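Local coordinates for uncharacterized protein (Corynebacterium diphtheriae NCTC 13129, PDB 3CP3), which is of unknown function but belongs to the pyridoxamine 5'-phosphate oxidase family, whose members commonly bind FMN on a split beta-barrel, at residues Val45-Asp50 with Pro56-Arg61; Val77-Asp82 with Val127-Arg132; Arg31-Arg36 with Leu40-Val45. All coordinates share one frame; numbering follows the deposited sequence. Where two conformers were deposited one is given.

Contacts 1 and 3 are successive hairpin pairings that share strand 39-50, with Val45 common to both; contact 2 joins two strands that are not neighbours in the sheet. Contact 2 is purely apolar and lies near the centre of the chain. Contact 3 is also buried; its other side meets the second subunit, and charged groups accompany its aliphatic packing. Contact 1 is partly buried, with an ion pair on one face and a water bridging the backbones at one end. Backbone bonds from Val58 and Phe60 to strand 125-139, and from Val33 to Leu78, tie the three together, and Leu32 of contact 3 packs on Phe60 of contact 1.

Contact 1: Val45-Asp50 with Pro56-Arg61; sequences VNFVLD and PRVYFR
Asp50 and Arg57 face each other as an antiparallel hydrogen-bonded pair, and their backbones and side chains are both engaged. Asp50 N donates to Arg57 O at 2.7 Å, and Arg57 N answers with a bond to Asp50 O at 2.9 Å. Two residues along, Val48 N donates to Tyr59 O at 3.0 Å, while Tyr59 N donates to Val48 O. At the other end a water takes over: it donates to Asn46 O at 2.6 Å and accepts from Arg61 N at 2.9 Å, linking the two strands where no direct bond joins these groups.

With CG anti to its backbone N (chi1 -176°), Asp50 lies alongside Arg57, and NH2 of Arg57 meets OD2 of Asp50 in a salt bridge of 3.3 Å. The approach is on the anti side of the carboxylate and well out of its plane, and the two flat groups are turned 35° apart. OD2 also accepts from His109 NE2, and OD1 is bonded to Ser52 OG, so both oxygens of this buried acid have partners. Tyr59 presents its CE2 edge to the carboxylate and carries its OH above the centre of the Arg57 guanidinium, 3.2 Å from the plane; that hydroxyl is hydrogen-bonded to Glu106. This face is mixed, for Val48 and the Tyr59 ring also pack on Leu113.

The opposite face, with Phe47, Leu49, Val58 and Phe60, is greasy. CB of Phe47 rests on CG1 of Val58 at 3.7 Å, and CG2 of Val45 lies against CB and CG of Phe60. The ring of Phe47 leads away to an edge-to-face stack with Phe79. Antiparallel pairing of the consecutive strands 39-50 and 57-62 makes this a beta hairpin, consistent with the split barrel of this FMN-binding clan.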
# COMPACT_ATOMS: atom_id res chain seq x y z
N VAL A 45 -6.74 2.46 6.12
CA VAL A 45 -7.47 3.19 7.16
C VAL A 45 -8.35 4.18 6.46
O VAL A 45 -8.03 4.58 5.33
CB VAL A 45 -6.52 3.97 8.12
CG1 VAL A 45 -5.74 3.04 8.96
CG2 VAL A 45 -5.57 4.99 7.37
N ASN A 46 -9.47 4.56 7.08
CA ASN A 46 -10.22 5.75 6.65
C ASN A 46 -9.48 6.99 7.19
O ASN A 46 -9.11 7.05 8.38
CB ASN A 46 -11.71 5.73 7.12
CG ASN A 46 -12.58 4.70 6.38
OD1 ASN A 46 -12.69 4.71 5.14
ND2 ASN A 46 -13.21 3.81 7.13
N PHE A 47 -9.25 7.98 6.34
CA PHE A 47 -8.42 9.15 6.71
C PHE A 47 -9.14 10.42 6.22
O PHE A 47 -10.04 10.37 5.36
CB PHE A 47 -7.01 9.05 6.04
CG PHE A 47 -7.04 9.36 4.57
CD1 PHE A 47 -6.73 10.65 4.10
CD2 PHE A 47 -7.43 8.40 3.67
CE1 PHE A 47 -6.84 10.96 2.75
CE2 PHE A 47 -7.50 8.69 2.29
CZ PHE A 47 -7.21 9.98 1.83
N VAL A 48 -8.68 11.56 6.70
CA VAL A 48 -9.03 12.83 6.10
C VAL A 48 -7.74 13.63 5.99
O VAL A 48 -6.84 13.51 6.84
CB VAL A 48 -10.10 13.62 6.93
CG1 VAL A 48 -11.49 13.03 6.73
CG2 VAL A 48 -9.72 13.69 8.45
N LEU A 49 -7.65 14.44 4.93
CA LEU A 49 -6.57 15.39 4.75
C LEU A 49 -6.97 16.74 5.35
O LEU A 49 -8.03 17.27 5.02
CB LEU A 49 -6.32 15.58 3.24
CG LEU A 49 -5.24 16.59 2.86
CD1 LEU A 49 -3.84 16.02 3.29
CD2 LEU A 49 -5.27 16.84 1.36
N ASP A 50 -6.12 17.28 6.21
CA ASP A 50 -6.36 18.57 6.88
C ASP A 50 -5.31 19.58 6.40
O ASP A 50 -4.12 19.30 6.41
CB ASP A 50 -6.29 18.40 8.41
CG ASP A 50 -6.64 19.69 9.16
OD1 ASP A 50 -7.30 20.57 8.57
OD2 ASP A 50 -6.26 19.83 10.34
N PRO A 56 0.53 20.20 5.18
CA PRO A 56 -0.59 19.24 5.13
C PRO A 56 -0.49 18.21 6.26
O PRO A 56 0.61 17.82 6.65
CB PRO A 56 -0.42 18.56 3.76
CG PRO A 56 1.04 18.75 3.41
CD PRO A 56 1.36 20.12 3.97
N ARG A 57 -1.64 17.80 6.78
CA ARG A 57 -1.72 16.79 7.83
C ARG A 57 -2.79 15.79 7.48
O ARG A 57 -3.84 16.17 6.98
CB ARG A 57 -2.08 17.47 9.18
CG ARG A 57 -0.90 18.26 9.73
CD ARG A 57 -1.07 18.66 11.17
NE ARG A 57 -2.30 19.39 11.33
CZ ARG A 57 -2.67 20.04 12.43
NH1 ARG A 57 -1.87 20.09 13.50
NH2 ARG A 57 -3.86 20.65 12.44
N VAL A 58 -2.54 14.52 7.77
CA VAL A 58 -3.57 13.47 7.65
C VAL A 58 -3.96 12.98 9.01
O VAL A 58 -3.08 12.71 9.84
CB VAL A 58 -3.00 12.23 6.88
CG1 VAL A 58 -4.00 11.05 6.84
CG2 VAL A 58 -2.60 12.66 5.50
N TYR A 59 -5.27 12.83 9.24
CA TYR A 59 -5.74 12.17 10.46
C TYR A 59 -6.43 10.87 10.12
O TYR A 59 -7.19 10.78 9.14
CB TYR A 59 -6.78 13.04 11.17
CG TYR A 59 -6.19 14.25 11.80
CD1 TYR A 59 -5.60 14.18 13.08
CD2 TYR A 59 -6.17 15.47 11.14
CE1 TYR A 59 -5.04 15.32 13.67
CE2 TYR A 59 -5.63 16.62 11.76
CZ TYR A 59 -5.04 16.52 13.00
OH TYR A 59 -4.51 17.63 13.61
N PHE A 60 -6.22 9.88 10.98
CA PHE A 60 -6.97 8.65 10.95
C PHE A 60 -7.17 8.15 12.38
O PHE A 60 -6.67 8.77 13.32
CB PHE A 60 -6.28 7.63 9.99
CG PHE A 60 -4.93 7.15 10.45
CD1 PHE A 60 -4.83 6.02 11.27
CD2 PHE A 60 -3.78 7.81 10.10
CE1 PHE A 60 -3.58 5.57 11.68
CE2 PHE A 60 -2.53 7.40 10.56
CZ PHE A 60 -2.42 6.28 11.34
N ARG A 61 -7.99 7.12 12.57
CA ARG A 61 -8.24 6.56 13.86
C ARG A 61 -7.64 5.21 14.01
O ARG A 61 -7.60 4.47 13.06
CB ARG A 61 -9.72 6.39 14.07
CG ARG A 61 -10.43 7.67 14.18
CD ARG A 61 -11.84 7.48 13.73
NE ARG A 61 -12.61 8.59 14.25
CZ ARG A 61 -13.90 8.78 14.05
NH1 ARG A 61 -14.48 9.86 14.58
NH2 ARG A 61 -14.60 7.90 13.34
O HOH W 1 -9.93 6.08 10.70

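Contact 2: Val77-Asp82 with Val127-Arg132; sequences VLFEVD and VRIDVR
Ile129 spans Val77 and Phe79, one branch on each, and these three residues make the whole contact. CG2 turns to Val77 and touches CG2 of that valine at 4.0 Å, the two side chains meeting at a slant. The longer branch is stretched out (chi2 168°), carrying CD1 on to Phe79, which it crosses at about a right angle. CD1 settles at the root of the phenylalanine, 3.8 Å from Phe79 CD1 and about as near to CB and CG, rather than at the far end of the ring.

Leu32, from strand 29-36, packs on Val77, Phe79 and Ile129 alike, filling in around the same cluster. No hydrogen bond crosses between the segments: even the nearest alpha carbons, those of Val77 and Ile129, stand 8.3 Å apart, so side chains alone bridge the distance.

The polar residues alternate to the other face of each strand. Arg128 and Asp130 pair there, Arg128 NH1 lying 3.1 Å from Asp130 OD2, on its syn side and 31° out of the carboxylate plane, while the oxygen is nearly in the guanidinium plane. Glu106 forms a second salt bridge, to Arg128 NE. On strand 76-83 the outward side chains reach the second subunit: Leu78 packs on Leu40 of that subunit, and Glu80 on its Ile42.

Strands 76-83 and 125-139 are both paired with strand 89-100 and thus stand one strand apart. Their inward aliphatic and aromatic side chains meeting without backbone bonds are the interior packing of a closed antiparallel barrel, consistent with the family's split-barrel fold.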
# COMPACT_ATOMS: atom_id res chain seq x y z
N VAL A 77 6.66 7.00 8.54
CA VAL A 77 5.65 6.20 7.83
C VAL A 77 5.55 6.65 6.39
O VAL A 77 6.04 7.74 6.01
CB VAL A 77 4.20 6.31 8.47
CG1 VAL A 77 4.16 5.70 9.89
CG2 VAL A 77 3.65 7.78 8.51
N LEU A 78 4.88 5.84 5.57
CA LEU A 78 4.37 6.34 4.32
C LEU A 78 2.88 6.23 4.38
O LEU A 78 2.36 5.36 5.08
CB LEU A 78 4.78 5.42 3.14
CG LEU A 78 6.21 5.08 2.90
CD1 LEU A 78 6.24 4.12 1.67
CD2 LEU A 78 7.05 6.38 2.67
N PHE A 79 2.20 7.06 3.61
CA PHE A 79 0.76 6.97 3.45
C PHE A 79 0.44 7.05 1.97
O PHE A 79 0.92 7.97 1.26
CB PHE A 79 0.04 8.08 4.26
CG PHE A 79 -1.46 7.87 4.36
CD1 PHE A 79 -1.98 6.97 5.27
CD2 PHE A 79 -2.34 8.54 3.52
CE1 PHE A 79 -3.36 6.75 5.34
CE2 PHE A 79 -3.71 8.32 3.59
CZ PHE A 79 -4.20 7.42 4.50
N GLU A 80 -0.35 6.10 1.49
CA GLU A 80 -0.57 5.95 0.09
C GLU A 80 -2.06 5.83 -0.25
O GLU A 80 -2.84 5.16 0.44
CB GLU A 80 0.21 4.71 -0.48
CG GLU A 80 0.23 4.63 -2.03
CD GLU A 80 -0.83 3.71 -2.60
OE1 GLU A 80 -1.67 3.16 -1.80
OE2 GLU A 80 -0.73 3.40 -3.82
N VAL A 81 -2.41 6.50 -1.34
CA VAL A 81 -3.72 6.38 -1.97
C VAL A 81 -3.46 6.07 -3.45
O VAL A 81 -2.46 6.54 -4.05
CB VAL A 81 -4.51 7.70 -1.74
CG1 VAL A 81 -5.79 7.71 -2.49
CG2 VAL A 81 -4.75 7.96 -0.25
N ASP A 82 -4.29 5.23 -4.09
CA ASP A 82 -4.21 5.01 -5.53
C ASP A 82 -5.57 4.78 -6.20
O ASP A 82 -6.59 4.77 -5.49
CB ASP A 82 -3.13 3.97 -6.04
CG ASP A 82 -3.36 2.48 -5.54
OD1 ASP A 82 -4.07 1.65 -6.18
OD2 ASP A 82 -2.67 2.11 -4.60
N VAL A 127 -4.69 9.50 15.00
CA VAL A 127 -3.25 9.57 14.74
C VAL A 127 -3.15 10.70 13.73
O VAL A 127 -4.03 10.81 12.87
CB VAL A 127 -2.75 8.23 14.16
CG1 VAL A 127 -1.27 8.29 13.80
CG2 VAL A 127 -3.03 7.11 15.17
N ARG A 128 -2.17 11.59 13.90
CA ARG A 128 -1.86 12.67 12.97
C ARG A 128 -0.58 12.31 12.22
O ARG A 128 0.40 11.94 12.84
CB ARG A 128 -1.58 13.98 13.72
CG ARG A 128 -1.37 15.20 12.81
CD ARG A 128 -0.37 16.20 13.43
NE ARG A 128 -0.48 16.21 14.88
CZ ARG A 128 0.53 16.21 15.73
NH1 ARG A 128 1.81 16.20 15.32
NH2 ARG A 128 0.27 16.21 17.03
N ILE A 129 -0.60 12.48 10.90
CA ILE A 129 0.62 12.39 10.10
C ILE A 129 1.04 13.79 9.69
O ILE A 129 0.31 14.46 8.99
CB ILE A 129 0.49 11.50 8.79
CG1 ILE A 129 -0.08 10.11 9.13
CG2 ILE A 129 1.92 11.36 8.16
CD1 ILE A 129 -0.53 9.21 7.92
N ASP A 130 2.24 14.19 10.10
CA ASP A 130 2.84 15.41 9.63
C ASP A 130 3.59 15.07 8.35
O ASP A 130 4.53 14.29 8.38
CB ASP A 130 3.85 15.93 10.65
CG ASP A 130 3.18 16.59 11.85
OD1 ASP A 130 2.07 17.14 11.74
OD2 ASP A 130 3.76 16.52 12.91
N VAL A 131 3.17 15.67 7.24
CA VAL A 131 3.65 15.34 5.91
C VAL A 131 4.92 16.10 5.57
O VAL A 131 4.97 17.33 5.67
CB VAL A 131 2.55 15.62 4.91
CG1 VAL A 131 3.03 15.35 3.44
CG2 VAL A 131 1.36 14.73 5.24
N ARG A 132 5.96 15.34 5.23
CA ARG A 132 7.29 15.87 4.86
C ARG A 132 7.40 15.99 3.33
O ARG A 132 8.06 16.90 2.82
CB ARG A 132 8.33 14.85 5.33
CG ARG A 132 9.70 15.32 5.78
CD ARG A 132 10.59 14.02 6.03
NE ARG A 132 9.94 13.17 7.03
CZ ARG A 132 9.90 11.84 7.00
NH1 ARG A 132 10.46 11.15 6.03
NH2 ARG A 132 9.26 11.22 7.96

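Contact 3: Arg31-Arg36 with Leu40-Val45; sequences RLVVHR and LDIFPV. With ACY (acetic acid), chain B.
Arg31, a buried arginine, is paired across the sheet with a proline, Pro44, set within a strand. The pair is an antiparallel non-hydrogen-bonded one in a beta hairpin of the barrel, so the missing N-H of Pro44 costs this pairing no bond. The ladder runs on either side of Val33 and Ile42: Leu32 N donates to Phe43 O at 2.9 Å and Phe43 N donates to Leu32 O in return, and Val34 and Asp41 exchange a similar pair. Between these bonds alpha carbons approach carbonyls, most closely Ile42 CA and Leu32 O at 3.1 Å.

On the face of Leu32, Val34 and Phe43, the phenylalanine takes chi1 52°, placing CG between its backbone N and carbonyl carbon. The ring is thereby folded back toward the partner strand. Leu32 runs alongside it, holding CB over one face near the rim, while its CD2 touches Phe43 CZ at 3.6 Å. Val34 meets the ring crosswise, CG1 to Phe43 CE2 at 4.1 Å. Phe69 packs on both Leu32 and Val34. Asp41, on this same face, accepts a weak bond from Ile42 N on OD1, an oxygen that also forms a salt bridge with Arg137 of the second subunit.

The other face, bearing Arg31, Val33 and Ile42, turns to the dimer interface. The arginine extends from CG to NE and makes salt bridges through NH1 to Glu80 of its own chain and through NE to Asp82 of the second subunit. A bound acetate, probably from the crystallisation liquor, gets only a weak bond from NH1 at 3.4 Å, and its placement is doubtful. Beside the arginine's aliphatic stem, Ile42 CD1 lies 4.0 Å from Arg31 CB and 3.9 Å from Val33 CG2.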
# COMPACT_ATOMS: atom_id res chain seq x y z
N ARG A 31 -3.55 3.78 2.76
CA ARG A 31 -2.77 2.71 3.37
C ARG A 31 -1.60 3.28 4.11
O ARG A 31 -0.84 4.10 3.57
CB ARG A 31 -2.22 1.81 2.25
CG ARG A 31 -3.41 1.17 1.49
CD ARG A 31 -3.11 0.70 0.15
NE ARG A 31 -4.41 0.37 -0.41
CZ ARG A 31 -5.07 1.20 -1.19
NH1 ARG A 31 -4.48 2.36 -1.60
NH2 ARG A 31 -6.27 0.84 -1.62
N LEU A 32 -1.43 2.84 5.35
CA LEU A 32 -0.30 3.29 6.11
C LEU A 32 0.80 2.23 6.03
O LEU A 32 0.56 1.05 6.31
CB LEU A 32 -0.73 3.49 7.57
CG LEU A 32 0.33 4.19 8.42
CD1 LEU A 32 0.44 5.70 8.17
CD2 LEU A 32 0.01 3.92 9.87
N VAL A 33 2.03 2.67 5.72
CA VAL A 33 3.09 1.72 5.75
C VAL A 33 3.95 2.02 6.96
O VAL A 33 4.48 3.14 7.09
CB VAL A 33 3.96 1.78 4.47
CG1 VAL A 33 5.06 0.77 4.55
CG2 VAL A 33 3.07 1.54 3.22
N VAL A 34 4.13 1.00 7.78
CA VAL A 34 4.86 1.15 9.02
C VAL A 34 6.00 0.18 9.08
O VAL A 34 6.07 -0.79 8.30
CB VAL A 34 3.97 0.89 10.26
CG1 VAL A 34 2.78 1.85 10.27
CG2 VAL A 34 3.46 -0.55 10.25
N HIS A 35 6.91 0.48 9.99
CA HIS A 35 8.03 -0.39 10.19
C HIS A 35 8.60 -0.32 11.54
O HIS A 35 8.64 0.76 12.15
CB HIS A 35 9.14 -0.20 9.14
CG HIS A 35 9.88 1.10 9.22
ND1 HIS A 35 9.32 2.30 8.83
CD2 HIS A 35 11.16 1.37 9.53
CE1 HIS A 35 10.21 3.26 8.94
NE2 HIS A 35 11.33 2.73 9.39
N ARG A 36 9.02 -1.47 12.05
CA ARG A 36 9.92 -1.54 13.21
C ARG A 36 11.20 -2.21 12.69
O ARG A 36 11.24 -3.44 12.44
CB ARG A 36 9.28 -2.29 14.38
CG ARG A 36 10.15 -2.43 15.64
CD ARG A 36 9.46 -3.29 16.73
NE ARG A 36 10.39 -3.75 17.77
CZ ARG A 36 10.03 -4.30 18.93
NH1 ARG A 36 8.75 -4.46 19.23
NH2 ARG A 36 10.96 -4.69 19.80
N LEU A 40 8.25 -4.76 8.02
CA LEU A 40 7.29 -3.78 7.49
C LEU A 40 5.88 -4.32 7.62
O LEU A 40 5.67 -5.54 7.59
CB LEU A 40 7.56 -3.51 5.99
CG LEU A 40 8.95 -2.96 5.58
CD1 LEU A 40 9.03 -2.69 4.06
CD2 LEU A 40 9.31 -1.69 6.34
N ASP A 41 4.90 -3.42 7.69
CA ASP A 41 3.50 -3.82 7.54
C ASP A 41 2.77 -2.70 6.90
O ASP A 41 3.31 -1.59 6.76
CB ASP A 41 2.87 -4.24 8.89
CG ASP A 41 1.52 -5.01 8.71
OD1 ASP A 41 1.22 -5.57 7.62
OD2 ASP A 41 0.74 -5.02 9.68
N ILE A 42 1.57 -2.99 6.46
CA ILE A 42 0.78 -2.04 5.79
C ILE A 42 -0.70 -2.36 6.04
O ILE A 42 -1.11 -3.54 6.07
CB ILE A 42 1.07 -2.07 4.27
CG1 ILE A 42 0.16 -1.12 3.52
CG2 ILE A 42 1.02 -3.50 3.72
CD1 ILE A 42 0.52 -1.15 1.99
N PHE A 43 -1.48 -1.31 6.27
CA PHE A 43 -2.89 -1.52 6.50
C PHE A 43 -3.72 -0.33 6.06
O PHE A 43 -3.28 0.80 6.16
CB PHE A 43 -3.16 -1.89 7.96
CG PHE A 43 -2.56 -0.96 8.91
CD1 PHE A 43 -3.27 0.15 9.33
CD2 PHE A 43 -1.28 -1.20 9.40
CE1 PHE A 43 -2.69 1.02 10.24
CE2 PHE A 43 -0.70 -0.37 10.25
CZ PHE A 43 -1.39 0.75 10.70
N PRO A 44 -4.93 -0.59 5.59
CA PRO A 44 -5.81 0.47 5.08
C PRO A 44 -6.49 1.17 6.26
O PRO A 44 -6.73 0.53 7.30
CB PRO A 44 -6.82 -0.28 4.23
CG PRO A 44 -6.77 -1.65 4.68
CD PRO A 44 -5.54 -1.92 5.46
N VAL A 45 -6.74 2.46 6.12
CA VAL A 45 -7.47 3.19 7.16
C VAL A 45 -8.35 4.18 6.46
O VAL A 45 -8.03 4.58 5.33
CB VAL A 45 -6.52 3.97 8.12
CG1 VAL A 45 -5.74 3.04 8.96
CG2 VAL A 45 -5.57 4.99 7.37
C ACY B . -7.74 3.91 -2.38
O ACY B . -6.95 4.62 -1.72
OXT ACY B . -8.99 4.00 -2.29
CH3 ACY B . -7.17 2.89 -3.35